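PDB 1FFV: cutm, flavoprotein of carbon monoxide dehydrogenase, which carries the FAD of the carbon monoxide-oxidising enzyme and probably passes electrons from the enzyme's iron-sulfur clusters to an external acceptor. Local coordinates for residues H118-N123 and G155-L160; F136-P141 and E165-I170; C198-R203 and K276-A281. One frame throughout, in Å; residues are numbered along the deposited sequence.

Contact 1: H118-N123 and G155-L160. Unlike the reference sequence in segment 118-123: Gly119 (reference Asn), Asp120 (reference His). With FAD (flavin-adenine dinucleotide), chain J.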
loop_
_atom_site.group_PDB
_atom_site.type_symbol
_atom_site.label_atom_id
_atom_site.label_comp_id
_atom_site.label_asym_id
_atom_site.label_seq_id
_atom_site.Cartn_x
_atom_site.Cartn_y
_atom_site.Cartn_z
ATOM N N HIS C 118 -6.819 33.734 35.757
ATOM C CA HIS C 118 -7.972 33.000 35.237
ATOM C C HIS C 118 -9.202 33.175 36.158
ATOM O O HIS C 118 -10.340 33.206 35.688
ATOM C CB HIS C 118 -7.591 31.524 35.053
ATOM C CG HIS C 118 -8.617 30.708 34.327
ATOM N ND1 HIS C 118 -9.229 31.134 33.168
ATOM C CD2 HIS C 118 -9.134 29.485 34.598
ATOM C CE1 HIS C 118 -10.081 30.210 32.756
ATOM N NE2 HIS C 118 -10.042 29.199 33.607
ATOM N N GLY C 119 -8.961 33.317 37.460
ATOM C CA GLY C 119 -10.045 33.539 38.410
ATOM C C GLY C 119 -11.042 32.415 38.598
ATOM O O GLY C 119 -12.176 32.637 39.013
ATOM N N ASP C 120 -10.608 31.202 38.298
ATOM C CA ASP C 120 -11.437 30.017 38.432
ATOM C C ASP C 120 -11.418 29.568 39.903
ATOM O O ASP C 120 -10.345 29.385 40.486
ATOM C CB ASP C 120 -10.866 28.910 37.528
ATOM C CG ASP C 120 -11.825 27.730 37.323
ATOM O OD1 ASP C 120 -12.682 27.444 38.191
ATOM O OD2 ASP C 120 -11.699 27.062 36.275
ATOM N N PRO C 121 -12.607 29.394 40.519
ATOM C CA PRO C 121 -12.707 28.958 41.923
ATOM C C PRO C 121 -12.054 27.582 42.063
ATOM O O PRO C 121 -11.633 27.181 43.137
ATOM C CB PRO C 121 -14.218 28.834 42.146
ATOM C CG PRO C 121 -14.821 29.692 41.092
ATOM C CD PRO C 121 -13.942 29.517 39.905
ATOM N N GLY C 122 -12.006 26.852 40.958
ATOM C CA GLY C 122 -11.412 25.535 40.967
ATOM C C GLY C 122 -9.898 25.528 41.075
ATOM O O GLY C 122 -9.325 24.530 41.500
ATOM N N ASN C 123 -9.248 26.613 40.659
ATOM C CA ASN C 123 -7.790 26.711 40.715
ATOM C C ASN C 123 -7.262 26.786 42.160
ATOM O O ASN C 123 -7.983 27.199 43.072
ATOM C CB ASN C 123 -7.312 27.907 39.888
ATOM C CG ASN C 123 -7.312 27.634 38.380
ATOM O OD1 ASN C 123 -6.849 28.483 37.626
ATOM N ND2 ASN C 123 -7.793 26.474 37.950
ATOM N N GLY C 155 -15.325 37.404 41.261
ATOM C CA GLY C 155 -16.327 36.431 40.873
ATOM C C GLY C 155 -15.684 35.332 40.062
ATOM O O GLY C 155 -14.462 35.313 39.895
ATOM N N THR C 156 -16.506 34.424 39.550
ATOM C CA THR C 156 -16.020 33.316 38.745
ATOM C C THR C 156 -15.440 33.887 37.454
ATOM O O THR C 156 -16.155 34.508 36.665
ATOM C CB THR C 156 -17.160 32.318 38.444
ATOM O OG1 THR C 156 -17.771 31.926 39.677
ATOM C CG2 THR C 156 -16.628 31.069 37.757
ATOM N N TYR C 157 -14.133 33.699 37.281
ATOM C CA TYR C 157 -13.388 34.187 36.119
ATOM C C TYR C 157 -13.190 35.701 36.142
ATOM O O TYR C 157 -12.719 36.279 35.166
ATOM C CB TYR C 157 -14.077 33.784 34.807
ATOM C CG TYR C 157 -14.254 32.295 34.613
ATOM C CD1 TYR C 157 -13.267 31.387 35.011
ATOM C CD2 TYR C 157 -15.419 31.794 34.033
ATOM C CE1 TYR C 157 -13.440 30.015 34.836
ATOM C CE2 TYR C 157 -15.603 30.432 33.851
ATOM C CZ TYR C 157 -14.615 29.546 34.254
ATOM O OH TYR C 157 -14.824 28.197 34.079
ATOM N N MET C 158 -13.516 36.336 37.264
ATOM C CA MET C 158 -13.389 37.790 37.398
ATOM C C MET C 158 -12.433 38.226 38.507
ATOM O O MET C 158 -12.533 37.760 39.645
ATOM C CB MET C 158 -14.758 38.412 37.666
ATOM C CG MET C 158 -15.767 38.219 36.561
ATOM S SD MET C 158 -17.367 38.869 37.081
ATOM C CE MET C 158 -18.078 37.421 37.830
ATOM N N THR C 159 -11.525 39.139 38.173
ATOM C CA THR C 159 -10.563 39.659 39.141
ATOM C C THR C 159 -10.476 41.180 39.016
ATOM O O THR C 159 -11.136 41.782 38.175
ATOM C CB THR C 159 -9.143 39.069 38.932
ATOM O OG1 THR C 159 -8.587 39.581 37.720
ATOM C CG2 THR C 159 -9.177 37.545 38.870
ATOM N N LEU C 160 -9.642 41.793 39.849
ATOM C CA LEU C 160 -9.449 43.243 39.836
ATOM C C LEU C 160 -8.684 43.691 38.575
ATOM O O LEU C 160 -8.653 44.873 38.229
ATOM C CB LEU C 160 -8.696 43.655 41.101
ATOM C CG LEU C 160 -9.383 44.508 42.176
ATOM C CD1 LEU C 160 -10.878 44.321 42.221
ATOM C CD2 LEU C 160 -8.753 44.189 43.523
HETATM P PA FAD J . -3.680 30.801 30.237
HETATM O O1A FAD J . -3.168 31.750 29.234
HETATM O O2A FAD J . -4.194 29.615 29.829
HETATM O O5B FAD J . -4.762 31.587 30.902
HETATM C C5B FAD J . -4.483 32.848 31.475
HETATM C C4B FAD J . -5.808 33.578 31.657
HETATM O O4B FAD J . -5.441 34.732 32.474
HETATM C C3B FAD J . -6.373 34.258 30.439
HETATM O O3B FAD J . -7.630 34.815 30.581
HETATM C C2B FAD J . -5.231 35.206 30.145
HETATM O O2B FAD J . -5.608 36.154 29.205
HETATM C C1B FAD J . -4.971 35.777 31.504
HETATM N N9A FAD J . -3.580 35.950 31.885
HETATM C C8A FAD J . -2.581 35.010 31.860
HETATM N N7A FAD J . -1.412 35.488 32.279
HETATM C C5A FAD J . -1.665 36.802 32.583
HETATM C C6A FAD J . -0.806 37.856 33.101
HETATM N N6A FAD J . 0.463 37.710 33.370
HETATM N N1A FAD J . -1.434 39.054 33.281
HETATM C C2A FAD J . -2.745 39.249 33.017
HETATM N N3A FAD J . -3.604 38.346 32.549
HETATM C C4A FAD J . -3.020 37.128 32.352
HETATM N N1 FAD J . -5.045 24.480 37.882
HETATM C C2 FAD J . -5.092 24.353 39.200
HETATM O O2 FAD J . -4.966 25.292 39.914
HETATM N N3 FAD J . -5.294 23.108 39.841
HETATM C C4 FAD J . -5.455 21.954 39.124
HETATM O O4 FAD J . -5.622 20.903 39.710
HETATM C C4X FAD J . -5.412 22.074 37.675
HETATM N N5 FAD J . -5.564 20.981 36.923
HETATM C C5X FAD J . -5.515 21.142 35.574
HETATM C C6 FAD J . -5.677 19.992 34.800
HETATM C C7 FAD J . -5.645 20.041 33.444
HETATM C C7M FAD J . -5.828 18.779 32.635
HETATM C C8 FAD J . -5.435 21.295 32.769
HETATM C C8M FAD J . -5.397 21.378 31.262
HETATM C C9 FAD J . -5.265 22.462 33.530
HETATM C C9A FAD J . -5.302 22.387 34.916
HETATM N N10 FAD J . -5.141 23.533 35.748
HETATM C C10 FAD J . -5.192 23.396 37.087
HETATM C "C1'" FAD J . -4.887 24.866 35.109
HETATM C "C2'" FAD J . -3.442 25.531 34.943
HETATM O "O2'" FAD J . -3.265 25.207 36.296
HETATM C "C3'" FAD J . -4.238 26.672 34.339
HETATM O "O3'" FAD J . -3.176 26.178 33.491
HETATM C "C4'" FAD J . -3.576 27.995 34.017
HETATM O "O4'" FAD J . -4.792 28.135 34.822
HETATM C "C5'" FAD J . -4.220 29.197 33.316
HETATM O "O5'" FAD J . -2.644 29.488 33.481
HETATM P P FAD J . -1.876 29.642 32.166
HETATM O O1P FAD J . -0.456 30.056 32.614
HETATM O O2P FAD J . -1.884 28.506 31.375
HETATM O O3P FAD J . -2.561 30.676 31.372
HETATM O O HOH W 1 -13.368 26.008 34.120
#

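Contact 2: F136-P141 and E165-I170. With FAD (flavin-adenine dinucleotide), chain J.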
loop_
_atom_site.group_PDB
_atom_site.type_symbol
_atom_site.label_atom_id
_atom_site.label_comp_id
_atom_site.label_asym_id
_atom_site.label_seq_id
_atom_site.Cartn_x
_atom_site.Cartn_y
_atom_site.Cartn_z
ATOM N N PHE C 136 -0.176 41.423 44.014
ATOM C CA PHE C 136 0.083 41.332 42.589
ATOM C C PHE C 136 0.349 42.685 41.937
ATOM O O PHE C 136 -0.423 43.622 42.105
ATOM C CB PHE C 136 -1.113 40.664 41.906
ATOM C CG PHE C 136 -1.579 39.403 42.587
ATOM C CD1 PHE C 136 -0.668 38.436 43.001
ATOM C CD2 PHE C 136 -2.937 39.194 42.832
ATOM C CE1 PHE C 136 -1.098 37.281 43.652
ATOM C CE2 PHE C 136 -3.380 38.039 43.485
ATOM C CZ PHE C 136 -2.460 37.085 43.894
ATOM N N VAL C 137 1.427 42.762 41.162
ATOM C CA VAL C 137 1.798 43.987 40.454
ATOM C C VAL C 137 1.184 43.985 39.050
ATOM O O VAL C 137 1.449 43.080 38.258
ATOM C CB VAL C 137 3.323 44.110 40.347
ATOM C CG1 VAL C 137 3.702 45.379 39.619
ATOM C CG2 VAL C 137 3.938 44.095 41.733
ATOM N N LEU C 138 0.360 44.993 38.755
ATOM C CA LEU C 138 -0.314 45.111 37.456
ATOM C C LEU C 138 0.169 46.315 36.651
ATOM O O LEU C 138 0.229 47.434 37.164
ATOM C CB LEU C 138 -1.826 45.250 37.648
ATOM C CG LEU C 138 -2.498 44.381 38.708
ATOM C CD1 LEU C 138 -4.009 44.597 38.682
ATOM C CD2 LEU C 138 -2.147 42.919 38.478
ATOM N N GLU C 139 0.490 46.096 35.381
ATOM C CA GLU C 139 0.937 47.201 34.549
ATOM C C GLU C 139 -0.056 47.535 33.453
ATOM O O GLU C 139 -0.464 46.673 32.674
ATOM C CB GLU C 139 2.312 46.947 33.936
ATOM C CG GLU C 139 2.897 48.232 33.373
ATOM C CD GLU C 139 4.226 48.044 32.689
ATOM O OE1 GLU C 139 5.184 47.565 33.335
ATOM O OE2 GLU C 139 4.308 48.391 31.494
ATOM N N GLY C 140 -0.466 48.796 33.428
ATOM C CA GLY C 140 -1.402 49.264 32.424
ATOM C C GLY C 140 -0.765 50.412 31.673
ATOM O O GLY C 140 0.434 50.645 31.814
ATOM N N PRO C 141 -1.527 51.131 30.844
ATOM C CA PRO C 141 -0.957 52.253 30.095
ATOM C C PRO C 141 -0.510 53.422 30.985
ATOM O O PRO C 141 0.393 54.182 30.615
ATOM C CB PRO C 141 -2.098 52.648 29.157
ATOM C CG PRO C 141 -3.318 52.249 29.918
ATOM C CD PRO C 141 -2.933 50.910 30.473
ATOM N N GLU C 165 -4.464 45.589 31.327
ATOM C CA GLU C 165 -3.352 45.356 32.244
ATOM C C GLU C 165 -2.711 43.985 32.070
ATOM O O GLU C 165 -3.330 43.054 31.557
ATOM C CB GLU C 165 -3.798 45.506 33.697
ATOM C CG GLU C 165 -4.100 46.915 34.139
ATOM C CD GLU C 165 -4.602 46.952 35.562
ATOM O OE1 GLU C 165 -5.525 46.178 35.879
ATOM O OE2 GLU C 165 -4.074 47.739 36.370
ATOM N N VAL C 166 -1.465 43.880 32.524
ATOM C CA VAL C 166 -0.696 42.647 32.469
ATOM C C VAL C 166 -0.124 42.420 33.869
ATOM O O VAL C 166 0.524 43.317 34.422
ATOM C CB VAL C 166 0.486 42.776 31.473
ATOM C CG1 VAL C 166 1.353 41.519 31.494
ATOM C CG2 VAL C 166 -0.031 43.039 30.075
ATOM N N MET C 167 -0.407 41.265 34.472
ATOM C CA MET C 167 0.154 40.980 35.791
ATOM C C MET C 167 1.621 40.695 35.551
ATOM O O MET C 167 1.959 39.801 34.787
ATOM C CB MET C 167 -0.494 39.770 36.473
ATOM C CG MET C 167 0.021 39.571 37.913
ATOM S SD MET C 167 -0.655 38.160 38.814
ATOM C CE MET C 167 -2.343 38.683 39.078
ATOM N N VAL C 168 2.481 41.487 36.185
ATOM C CA VAL C 168 3.928 41.357 36.034
ATOM C C VAL C 168 4.597 40.372 36.996
ATOM O O VAL C 168 5.380 39.514 36.575
ATOM C CB VAL C 168 4.608 42.750 36.138
ATOM C CG1 VAL C 168 6.126 42.617 36.230
ATOM C CG2 VAL C 168 4.227 43.594 34.931
ATOM N N GLU C 169 4.269 40.475 38.280
ATOM C CA GLU C 169 4.880 39.605 39.274
ATOM C C GLU C 169 4.017 39.403 40.512
ATOM O O GLU C 169 3.098 40.180 40.790
ATOM C CB GLU C 169 6.240 40.181 39.686
ATOM C CG GLU C 169 6.165 41.639 40.128
ATOM C CD GLU C 169 7.526 42.294 40.323
ATOM O OE1 GLU C 169 7.735 42.916 41.389
ATOM O OE2 GLU C 169 8.374 42.219 39.403
ATOM N N ILE C 170 4.317 38.337 41.244
ATOM C CA ILE C 170 3.609 38.012 42.468
ATOM C C ILE C 170 4.592 38.203 43.623
ATOM O O ILE C 170 5.629 37.539 43.702
ATOM C CB ILE C 170 3.048 36.555 42.445
ATOM C CG1 ILE C 170 1.895 36.434 41.432
ATOM C CG2 ILE C 170 2.552 36.154 43.827
ATOM C CD1 ILE C 170 2.325 36.271 39.994
HETATM P PA FAD J . -3.680 30.801 30.237
HETATM O O1A FAD J . -3.168 31.750 29.234
HETATM O O2A FAD J . -4.194 29.615 29.829
HETATM O O5B FAD J . -4.762 31.587 30.902
HETATM C C5B FAD J . -4.483 32.848 31.475
HETATM C C4B FAD J . -5.808 33.578 31.657
HETATM O O4B FAD J . -5.441 34.732 32.474
HETATM C C3B FAD J . -6.373 34.258 30.439
HETATM O O3B FAD J . -7.630 34.815 30.581
HETATM C C2B FAD J . -5.231 35.206 30.145
HETATM O O2B FAD J . -5.608 36.154 29.205
HETATM C C1B FAD J . -4.971 35.777 31.504
HETATM N N9A FAD J . -3.580 35.950 31.885
HETATM C C8A FAD J . -2.581 35.010 31.860
HETATM N N7A FAD J . -1.412 35.488 32.279
HETATM C C5A FAD J . -1.665 36.802 32.583
HETATM C C6A FAD J . -0.806 37.856 33.101
HETATM N N6A FAD J . 0.463 37.710 33.370
HETATM N N1A FAD J . -1.434 39.054 33.281
HETATM C C2A FAD J . -2.745 39.249 33.017
HETATM N N3A FAD J . -3.604 38.346 32.549
HETATM C C4A FAD J . -3.020 37.128 32.352
HETATM N N1 FAD J . -5.045 24.480 37.882
HETATM C C2 FAD J . -5.092 24.353 39.200
HETATM O O2 FAD J . -4.966 25.292 39.914
HETATM N N3 FAD J . -5.294 23.108 39.841
HETATM C C4 FAD J . -5.455 21.954 39.124
HETATM O O4 FAD J . -5.622 20.903 39.710
HETATM C C4X FAD J . -5.412 22.074 37.675
HETATM N N5 FAD J . -5.564 20.981 36.923
HETATM C C5X FAD J . -5.515 21.142 35.574
HETATM C C6 FAD J . -5.677 19.992 34.800
HETATM C C7 FAD J . -5.645 20.041 33.444
HETATM C C7M FAD J . -5.828 18.779 32.635
HETATM C C8 FAD J . -5.435 21.295 32.769
HETATM C C8M FAD J . -5.397 21.378 31.262
HETATM C C9 FAD J . -5.265 22.462 33.530
HETATM C C9A FAD J . -5.302 22.387 34.916
HETATM N N10 FAD J . -5.141 23.533 35.748
HETATM C C10 FAD J . -5.192 23.396 37.087
HETATM C "C1'" FAD J . -4.887 24.866 35.109
HETATM C "C2'" FAD J . -3.442 25.531 34.943
HETATM O "O2'" FAD J . -3.265 25.207 36.296
HETATM C "C3'" FAD J . -4.238 26.672 34.339
HETATM O "O3'" FAD J . -3.176 26.178 33.491
HETATM C "C4'" FAD J . -3.576 27.995 34.017
HETATM O "O4'" FAD J . -4.792 28.135 34.822
HETATM C "C5'" FAD J . -4.220 29.197 33.316
HETATM O "O5'" FAD J . -2.644 29.488 33.481
HETATM P P FAD J . -1.876 29.642 32.166
HETATM O O1P FAD J . -0.456 30.056 32.614
HETATM O O2P FAD J . -1.884 28.506 31.375
HETATM O O3P FAD J . -2.561 30.676 31.372
#

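Contact 3: C198-R203 and K276-A281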
loop_
_atom_site.group_PDB
_atom_site.type_symbol
_atom_site.label_atom_id
_atom_site.label_comp_id
_atom_site.label_asym_id
_atom_site.label_seq_id
_atom_site.Cartn_x
_atom_site.Cartn_y
_atom_site.Cartn_z
ATOM N N CYS C 198 -8.242 23.589 51.330
ATOM C CA CYS C 198 -7.991 24.616 52.330
ATOM C C CYS C 198 -6.513 24.903 52.495
ATOM O O CYS C 198 -5.708 23.996 52.742
ATOM C CB CYS C 198 -8.589 24.243 53.686
ATOM S SG CYS C 198 -8.103 25.382 55.041
ATOM N N ALA C 199 -6.163 26.175 52.329
ATOM C CA ALA C 199 -4.790 26.640 52.480
ATOM C C ALA C 199 -4.681 27.334 53.835
ATOM O O ALA C 199 -5.561 28.113 54.216
ATOM C CB ALA C 199 -4.430 27.609 51.355
ATOM N N VAL C 200 -3.605 27.033 54.558
ATOM C CA VAL C 200 -3.360 27.612 55.875
ATOM C C VAL C 200 -1.896 27.990 56.099
ATOM O O VAL C 200 -0.983 27.265 55.702
ATOM C CB VAL C 200 -3.740 26.614 57.009
ATOM C CG1 VAL C 200 -3.127 27.057 58.343
ATOM C CG2 VAL C 200 -5.246 26.514 57.156
ATOM N N VAL C 201 -1.694 29.146 56.726
ATOM C CA VAL C 201 -0.369 29.620 57.112
ATOM C C VAL C 201 -0.595 30.094 58.545
ATOM O O VAL C 201 -1.552 30.830 58.811
ATOM C CB VAL C 201 0.133 30.809 56.258
ATOM C CG1 VAL C 201 1.518 31.230 56.728
ATOM C CG2 VAL C 201 0.186 30.432 54.783
ATOM N N MET C 202 0.228 29.618 59.477
ATOM C CA MET C 202 0.078 30.013 60.874
ATOM C C MET C 202 1.387 30.090 61.655
ATOM O O MET C 202 2.384 29.457 61.301
ATOM C CB MET C 202 -0.903 29.080 61.609
ATOM C CG MET C 202 -0.340 27.724 62.020
ATOM S SD MET C 202 -1.550 26.677 62.902
ATOM C CE MET C 202 -1.399 27.272 64.459
ATOM N N ARG C 203 1.374 30.905 62.701
ATOM C CA ARG C 203 2.527 31.069 63.573
ATOM C C ARG C 203 2.096 30.716 64.985
ATOM O O ARG C 203 0.931 30.880 65.357
ATOM C CB ARG C 203 3.086 32.493 63.515
ATOM C CG ARG C 203 4.153 32.700 62.450
ATOM C CD ARG C 203 4.633 34.147 62.418
ATOM N NE ARG C 203 4.166 34.828 61.214
ATOM C CZ ARG C 203 3.585 36.024 61.188
ATOM N NH1 ARG C 203 3.390 36.714 62.304
ATOM N NH2 ARG C 203 3.153 36.507 60.033
ATOM N N LYS C 276 -9.976 21.362 59.197
ATOM C CA LYS C 276 -9.488 20.647 60.371
ATOM C C LYS C 276 -8.140 20.002 60.070
ATOM O O LYS C 276 -7.214 20.106 60.873
ATOM C CB LYS C 276 -10.506 19.595 60.832
ATOM C CG LYS C 276 -11.714 20.189 61.543
ATOM C CD LYS C 276 -12.940 19.260 61.526
ATOM C CE LYS C 276 -12.799 18.067 62.459
ATOM N N ARG C 277 -8.016 19.370 58.903
ATOM C CA ARG C 277 -6.757 18.732 58.505
ATOM C C ARG C 277 -5.639 19.742 58.239
ATOM O O ARG C 277 -4.484 19.503 58.585
ATOM C CB ARG C 277 -6.960 17.845 57.274
ATOM C CG ARG C 277 -7.820 16.627 57.544
ATOM C CD ARG C 277 -8.096 15.809 56.298
ATOM N NE ARG C 277 -8.812 14.585 56.646
ATOM C CZ ARG C 277 -8.800 13.465 55.926
ATOM N NH1 ARG C 277 -8.111 13.401 54.788
ATOM N NH2 ARG C 277 -9.439 12.391 56.379
ATOM N N ALA C 278 -5.983 20.871 57.622
ATOM C CA ALA C 278 -4.996 21.909 57.316
ATOM C C ALA C 278 -4.453 22.543 58.595
ATOM O O ALA C 278 -3.238 22.638 58.788
ATOM C CB ALA C 278 -5.604 22.973 56.401
ATOM N N LEU C 279 -5.362 22.958 59.471
ATOM C CA LEU C 279 -4.986 23.571 60.739
ATOM C C LEU C 279 -4.089 22.631 61.541
ATOM O O LEU C 279 -3.055 23.051 62.074
ATOM C CB LEU C 279 -6.233 23.923 61.545
ATOM C CG LEU C 279 -7.107 25.037 60.966
ATOM C CD1 LEU C 279 -8.414 25.121 61.727
ATOM C CD2 LEU C 279 -6.362 26.363 61.006
ATOM N N ASN C 280 -4.464 21.352 61.580
ATOM C CA ASN C 280 -3.701 20.343 62.308
ATOM C C ASN C 280 -2.320 20.100 61.714
ATOM O O ASN C 280 -1.336 19.987 62.444
ATOM C CB ASN C 280 -4.484 19.031 62.385
ATOM C CG ASN C 280 -5.460 19.005 63.546
ATOM O OD1 ASN C 280 -6.675 18.957 63.340
ATOM N ND2 ASN C 280 -4.935 19.031 64.767
ATOM N N ALA C 281 -2.250 20.041 60.389
ATOM C CA ALA C 281 -0.987 19.817 59.701
ATOM C C ALA C 281 -0.108 21.054 59.830
ATOM O O ALA C 281 1.113 20.944 59.953
ATOM C CB ALA C 281 -1.234 19.488 58.233
#

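Contact 1: H118-N123 and G155-L160
Gly119 and Tyr157 bring their CA atoms to 4.1 Å where the loop 118-123 meets the type II turn 155-158, and Tyr157 N donates to Gly119 O at 2.8 Å. The N-H points well at the oxygen (158°), although it arrives from above the carbonyl plane. Next to this bond Tyr157 CA lies 3.2 Å from His118 O in a CA-H...O contact. Gly119 leaves the helical conformation with positive phi just after helix 112-117, and its CA faces Thr159 CG2.

His118 CG sits opposite the backbone N (chi1 -171°) as its imidazole reaches Tyr157, whose CD1 lies over the rim of one imidazole face. NE2 of His118 is 3.7 Å from CE1 of Tyr157; the planes are 40° apart, an oblique pairing. Asp120 OD2 reaches the tyrosine ring edge instead, and a water donates to Asp120 OD2 (2.9 Å) and is hydrogen-bonded to Tyr157 OH (2.6 Å), bridging the two side chains. Asp120 OD1 is held by Gly122 N at 2.9 Å, closing an Asx turn. The Pro121 ring crosses the Thr156 side chain at about a right angle, CD 3.8 Å from CG2. That CG2 covers a face of the Tyr157 ring, while Thr156 OG1 bonds Pro221 O.

His118 and Asn123 belong to the FAD pocket, so the tip of beta hairpin 153-159 is set against a cofactor-lining loop of the FAD-binding domain.

Contact 2: F136-P141 and E165-I170
Val137 O accepts from Val168 N at 2.8 Å with an N-H...O angle of 162°, and Met167 CA adds a longer CA-H...O approach to the same oxygen at 3.5 Å. Val137 N in turn donates to Glu169 O, between the non-hydrogen-bonded pairs Phe136-Ile170 and Leu138-Met167. The extra residue and the near-helical backbone of Val168 (psi -48°) fit a classic beta bulge, with Val168 and Glu169 opposite Val137. Past it, Glu139 and Val166 bond N to O in both directions.

The N and O of Met167 point away from strand 136-140 and hold the adenine edge of FAD: Met167 N gives to N1A at 2.7 Å, and Met167 O takes N6A at 2.9 Å. Its side chain leaves with CG opposite the backbone N (chi1 -175°) and bends at the sulfur, putting Met167 CE 3.7 Å from Phe136 CG; SD lies obliquely to that ring, a Met-aromatic contact. Ile170 lies alongside the ring, its CG2 at the edge near the ring plane and its CG1 3.6 Å from Phe136 CD1. The Glu165 carboxylate runs over Leu138; Glu165 OE1 forms a salt bridge with Arg145 and accepts from Glu162 N.

Ile116 of helix 112-117 packs on the face bearing Phe136, Met167 and Ile170, Val18 and Leu21 of helix 14-24 touch Val166, and strands 69-73 and 143-148 flank the pair.

Contact 3: C198-R203 and K276-A281
Ala278, Leu279 and Val200 carry this contact, and no hydrogen bond joins the two segments. The methyl of Ala278 points at the strand and is met by two side chains of one face: its CB lies 3.6 Å from Val200 CG2 and 3.7 Å from Cys198 SG. The CA atoms of Val200 and Ala278 come to 6.1 Å, the nearest pair across the segments.

The same Val200 branch also serves Leu279. With CG1 opposite the backbone N (chi1 164°), CG2 falls opposite the carbonyl carbon, and Val200 presents that methyl to both helix residues; Leu279 CD2 touches it at 4.0 Å, the two side chains crossing at about a right angle. Leu279 starts off to the flank of the helix and only its end turns in; it also packs on Ala246 of helix 240-252. Further along, Met202 SD approaches Leu279 O at 4.0 Å, and Met202 also rests on Trp283.

Cys198, Val200 and Met202 are alternate residues pointing one way. The helix runs nearly along the strand, their directions 26° apart, and the axes of strand 198-203 and helix 276-281 approach to 7.9 Å. This is a helix packed on one face of an antiparallel sheet, the two-layer alpha+beta arrangement of the C-terminal domain.

Overall arrangement
Contacts 1 and 2 fall within the FAD-binding region and both touch the cofactor, at different parts: the loop of contact 1 lies beside the flavin and sugar portions, the strand of contact 2 at the adenine. Their segments alternate along the chain, and they meet through Leu160 and Glu165. Contact 3 belongs to the C-terminal region, its centre about 30 Å from that of contact 2, across the centre of the chain. Contacts 2 and 3 are buried, whereas contact 1 is partly open. Chemistry follows place: a backbone bond, a water and mixed rings in contact 1, strand pairing in contact 2, apolar helix-on-sheet packing in contact 3.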